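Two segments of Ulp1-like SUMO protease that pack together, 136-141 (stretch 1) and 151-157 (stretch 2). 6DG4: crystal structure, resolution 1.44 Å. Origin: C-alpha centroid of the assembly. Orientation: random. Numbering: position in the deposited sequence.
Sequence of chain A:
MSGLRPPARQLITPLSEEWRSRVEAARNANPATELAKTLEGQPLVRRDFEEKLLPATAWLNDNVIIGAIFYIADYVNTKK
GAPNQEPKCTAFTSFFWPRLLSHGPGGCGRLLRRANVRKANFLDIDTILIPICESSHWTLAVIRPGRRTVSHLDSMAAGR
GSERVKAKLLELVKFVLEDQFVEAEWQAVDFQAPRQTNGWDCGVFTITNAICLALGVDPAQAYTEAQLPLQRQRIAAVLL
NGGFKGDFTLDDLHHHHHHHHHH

Stretch 1 136-141: SHWTLA
Stretch 2 (151-157) SHLDSMA

Residues 137-141 form a β-strand that runs antiparallel to strand 151-153, with an angle of 154° between their N-to-C directions and a closest axial approach of 4.7 Å. Beyond L153 the second stretch leaves the strand through D154 and makes a short 3-10 turn at S155 and M156. The contact buries 411 Å² in total.

S136 (phi/psi 72/-5°, chi1 m) precedes the strand and lies out of reach of the other segment. At H137 (-93/122°) the CA-to-CB bond points toward stretch 2, and chi1 t with chi2 near 53° carries the imidazole to the D154 carboxylate. H137 NE2 donates to D154 OD1 at 2.8 Å, an almost linear bond (174°) near the ring plane, as expected for a lone pair meeting an imidazole N-H. D154 (-115/113°; chi1 t, chi2 -18°) directs its CB sideways, yet its end reaches the histidine. The same oxygen also accepts from its own turn, with M156 N to D154 OD1 2.9 Å, while A157 N bonds D154 O at 3.0 Å. The first ties the carboxylate to the turn; the second closes the backbone of the turn. M156 (-67/-18°; chi1 m, chi2 t, chi3 p) lays its sulfur over one face of the H137 ring: SD is 3.5 Å from the centroid, 16° off the normal, and 3.4 Å from H137 CE1.

W138 (-91/133°, chi1 m, chi2 101°) turns its side chain away, in keeping with the alternation along the strand, H137 and T139 pointing toward stretch 2, but its carbonyl joins the contact through water 1, which donates to W138 O at 2.8 Å and to S155 OG at 2.7 Å. S155 (-61/-25°) has chi1 p.

T139 (-136/176°, chi1 p) again points toward stretch 2. T139 OG1 and H152 NE2 share a 2.8 Å hydrogen bond at the edge of the H152 ring, whose rotamer is chi1 t, chi2 -137°. T139 CG2 packs 3.5 Å from D154 CG.

L140 (-129/121°; chi1 t, chi2 p) pairs with L153 (-104/109°; chi1 m, chi2 p) as the hydrogen-bonded couple of the ladder, CA-CA 5.2 Å. L140 N donates to L153 O at 3.1 Å (167°), and L153 N to L140 O at 2.7 Å (176°). Both leucine side chains occupy the same sheet face.

A141 (-93/141°) and H152 (-131/117°) form the following non-hydrogen-bonded pair, CA-CA 4.3 Å, with side chains on the opposite face. Here A141 CA approaches the carbonyl oxygen O of S151, a residue with phi/psi -146/153° and chi1 m, to 3.3 Å in a CA-H...O contact.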

ATOM      1  N   SER A 136       3.115 -16.552  -1.267  1.00 13.22           N
ATOM      2  CA  SER A 136       3.652 -15.678  -2.308  1.00 15.33           C
ATOM      3  C   SER A 136       2.645 -14.686  -2.875  1.00 13.64           C
ATOM      4  O   SER A 136       3.006 -13.833  -3.691  1.00 16.84           O
ATOM      5  CB  SER A 136       4.261 -16.489  -3.461  1.00 20.26           C
ATOM      6  OG  SER A 136       5.268 -17.364  -2.989  1.00 24.32           O
ATOM      7  N   HIS A 137       1.386 -14.782  -2.462  1.00 11.62           N
ATOM      8  CA  HIS A 137       0.331 -13.924  -2.985  1.00 11.45           C
ATOM      9  C   HIS A 137       0.183 -12.697  -2.092  1.00 10.37           C
ATOM     10  O   HIS A 137      -0.088 -12.820  -0.892  1.00 11.25           O
ATOM     11  CB  HIS A 137      -0.984 -14.695  -3.046  1.00 11.13           C
ATOM     12  CG  HIS A 137      -2.140 -13.881  -3.537  1.00 11.21           C
ATOM     13  ND1 HIS A 137      -2.109 -13.172  -4.719  1.00 11.94           N
ATOM     14  CD2 HIS A 137      -3.358 -13.656  -2.994  1.00 12.66           C
ATOM     15  CE1 HIS A 137      -3.260 -12.545  -4.881  1.00 11.20           C
ATOM     16  NE2 HIS A 137      -4.040 -12.829  -3.855  1.00 12.21           N
ATOM     17  N   TRP A 138       0.342 -11.518  -2.690  1.00  9.77           N
ATOM     18  CA  TRP A 138       0.201 -10.252  -1.990  1.00  9.14           C
ATOM     19  C   TRP A 138      -1.231  -9.754  -2.086  1.00 10.27           C
ATOM     20  O   TRP A 138      -1.810  -9.714  -3.178  1.00 10.69           O
ATOM     21  CB  TRP A 138       1.107  -9.189  -2.616  1.00  9.91           C
ATOM     22  CG  TRP A 138       2.526  -9.310  -2.234  1.00 10.97           C
ATOM     23  CD1 TRP A 138       3.522  -9.854  -2.976  1.00 11.70           C
ATOM     24  CD2 TRP A 138       3.127  -8.870  -1.011  1.00 11.86           C
ATOM     25  NE1 TRP A 138       4.710  -9.792  -2.291  1.00 14.59           N
ATOM     26  CE2 TRP A 138       4.495  -9.180  -1.085  1.00 13.85           C
ATOM     27  CE3 TRP A 138       2.641  -8.239   0.139  1.00 13.70           C
ATOM     28  CZ2 TRP A 138       5.381  -8.893  -0.055  1.00 15.03           C
ATOM     29  CZ3 TRP A 138       3.523  -7.954   1.161  1.00 15.97           C
ATOM     30  CH2 TRP A 138       4.875  -8.280   1.057  1.00 15.72           C
ATOM     31  N   THR A 139      -1.767  -9.337  -0.939  1.00  9.79           N
ATOM     32  CA  THR A 139      -3.055  -8.676  -0.812  1.00  9.02           C
ATOM     33  C   THR A 139      -2.874  -7.507   0.151  1.00  8.54           C
ATOM     34  O   THR A 139      -1.798  -7.308   0.724  1.00  8.63           O
ATOM     35  CB  THR A 139      -4.133  -9.643  -0.304  1.00  9.59           C
ATOM     36  OG1 THR A 139      -3.771 -10.150   0.990  1.00 10.65           O
ATOM     37  CG2 THR A 139      -4.331 -10.796  -1.287  1.00 11.53           C
ATOM     38  N   LEU A 140      -3.943  -6.733   0.334  1.00  9.23           N
ATOM     39  CA  LEU A 140      -3.897  -5.503   1.115  1.00  9.42           C
ATOM     40  C   LEU A 140      -5.014  -5.516   2.143  1.00  8.79           C
ATOM     41  O   LEU A 140      -6.192  -5.577   1.780  1.00 11.59           O
ATOM     42  CB  LEU A 140      -4.076  -4.284   0.208  1.00  8.95           C
ATOM     43  CG  LEU A 140      -3.995  -2.935   0.924  1.00  9.55           C
ATOM     44  CD1 LEU A 140      -2.573  -2.659   1.394  1.00 10.83           C
ATOM     45  CD2 LEU A 140      -4.514  -1.815   0.031  1.00 10.15           C
ATOM     46  N   ALA A 141      -4.653  -5.429   3.417  1.00  8.87           N
ATOM     47  CA  ALA A 141      -5.629  -5.141   4.456  1.00  9.48           C
ATOM     48  C   ALA A 141      -5.643  -3.636   4.689  1.00  9.63           C
ATOM     49  O   ALA A 141      -4.598  -2.979   4.655  1.00  9.76           O
ATOM     50  CB  ALA A 141      -5.290  -5.881   5.749  1.00 12.06           C
ATOM     51  N   SER A 151     -11.047  -4.051   6.184  1.00 10.31           N
ATOM     52  CA  SER A 151     -11.230  -4.597   4.852  1.00 10.35           C
ATOM     53  C   SER A 151     -10.004  -5.402   4.455  1.00 10.08           C
ATOM     54  O   SER A 151      -8.886  -5.135   4.904  1.00 10.09           O
ATOM     55  CB  SER A 151     -11.436  -3.503   3.794  1.00 10.42           C
ATOM     56  OG  SER A 151     -12.527  -2.658   4.118  1.00 11.54           O
ATOM     57  N   HIS A 152     -10.229  -6.374   3.582  1.00 10.22           N
ATOM     58  CA  HIS A 152      -9.162  -7.148   2.969  1.00 10.02           C
ATOM     59  C   HIS A 152      -9.425  -7.156   1.474  1.00  9.97           C
ATOM     60  O   HIS A 152     -10.456  -7.672   1.029  1.00 11.84           O
ATOM     61  CB  HIS A 152      -9.155  -8.570   3.530  1.00 10.71           C
ATOM     62  CG  HIS A 152      -8.094  -9.443   2.942  1.00 10.31           C
ATOM     63  ND1 HIS A 152      -8.331 -10.746   2.565  1.00 11.34           N
ATOM     64  CD2 HIS A 152      -6.795  -9.198   2.653  1.00 10.84           C
ATOM     65  CE1 HIS A 152      -7.220 -11.272   2.084  1.00 10.82           C
ATOM     66  NE2 HIS A 152      -6.274 -10.352   2.121  1.00 11.22           N
ATOM     67  N   LEU A 153      -8.505  -6.573   0.702  1.00  9.88           N
ATOM     68  CA  LEU A 153      -8.653  -6.462  -0.745  1.00 10.33           C
ATOM     69  C   LEU A 153      -7.746  -7.500  -1.393  1.00  9.79           C
ATOM     70  O   LEU A 153      -6.517  -7.375  -1.357  1.00 10.55           O
ATOM     71  CB  LEU A 153      -8.315  -5.061  -1.248  1.00 10.58           C
ATOM     72  CG  LEU A 153      -9.373  -3.992  -0.970  1.00 13.29           C
ATOM     73  CD1 LEU A 153      -9.341  -3.539   0.481  1.00 16.76           C
ATOM     74  CD2 LEU A 153      -9.215  -2.805  -1.907  1.00 15.22           C
ATOM     75  N   ASP A 154      -8.358  -8.529  -1.965  1.00 11.33           N
ATOM     76  CA  ASP A 154      -7.650  -9.601  -2.652  1.00 11.63           C
ATOM     77  C   ASP A 154      -8.038  -9.524  -4.123  1.00 11.03           C
ATOM     78  O   ASP A 154      -9.198  -9.760  -4.473  1.00 12.24           O
ATOM     79  CB  ASP A 154      -8.055 -10.942  -2.054  1.00 11.96           C
ATOM     80  CG  ASP A 154      -7.258 -12.095  -2.611  1.00 11.69           C
ATOM     81  OD1 ASP A 154      -6.641 -11.934  -3.688  1.00 12.30           O
ATOM     82  OD2 ASP A 154      -7.263 -13.168  -1.972  1.00 16.01           O
ATOM     83  N   SER A 155      -7.070  -9.178  -4.975  1.00 10.66           N
ATOM     84  CA  SER A 155      -7.345  -9.044  -6.402  1.00 11.03           C
ATOM     85  C   SER A 155      -7.819 -10.352  -7.022  1.00 12.62           C
ATOM     86  O   SER A 155      -8.531 -10.330  -8.029  1.00 12.57           O
ATOM     87  CB  SER A 155      -6.113  -8.498  -7.130  1.00 11.36           C
ATOM     88  OG  SER A 155      -4.926  -9.215  -6.803  1.00 12.40           O
ATOM     89  N   MET A 156      -7.458 -11.501  -6.441  1.00 13.08           N
ATOM     90  CA  MET A 156      -7.929 -12.766  -6.998  1.00 14.95           C
ATOM     91  C   MET A 156      -9.433 -12.936  -6.855  1.00 17.08           C
ATOM     92  O   MET A 156     -10.017 -13.755  -7.572  1.00 20.51           O
ATOM     93  CB  MET A 156      -7.178 -13.934  -6.371  1.00 16.81           C
ATOM     94  CG  MET A 156      -5.765 -14.004  -6.890  1.00 15.77           C
ATOM     95  SD  MET A 156      -4.775 -15.308  -6.153  1.00 27.82           S
ATOM     96  CE  MET A 156      -5.708 -16.757  -6.639  1.00 40.21           C
ATOM     97  N   ALA A 157     -10.068 -12.173  -5.967  1.00 15.22           N
ATOM     98  CA  ALA A 157     -11.509 -12.227  -5.761  1.00 16.82           C
ATOM     99  C   ALA A 157     -12.183 -10.920  -6.167  1.00 16.21           C
ATOM    100  O   ALA A 157     -13.233 -10.557  -5.628  1.00 17.65           O
ATOM    101  CB  ALA A 157     -11.821 -12.569  -4.305  1.00 19.01           C
TER
HETATM  102  O   HOH W   1      -4.073  -8.538  -4.312  1.00 10.45           O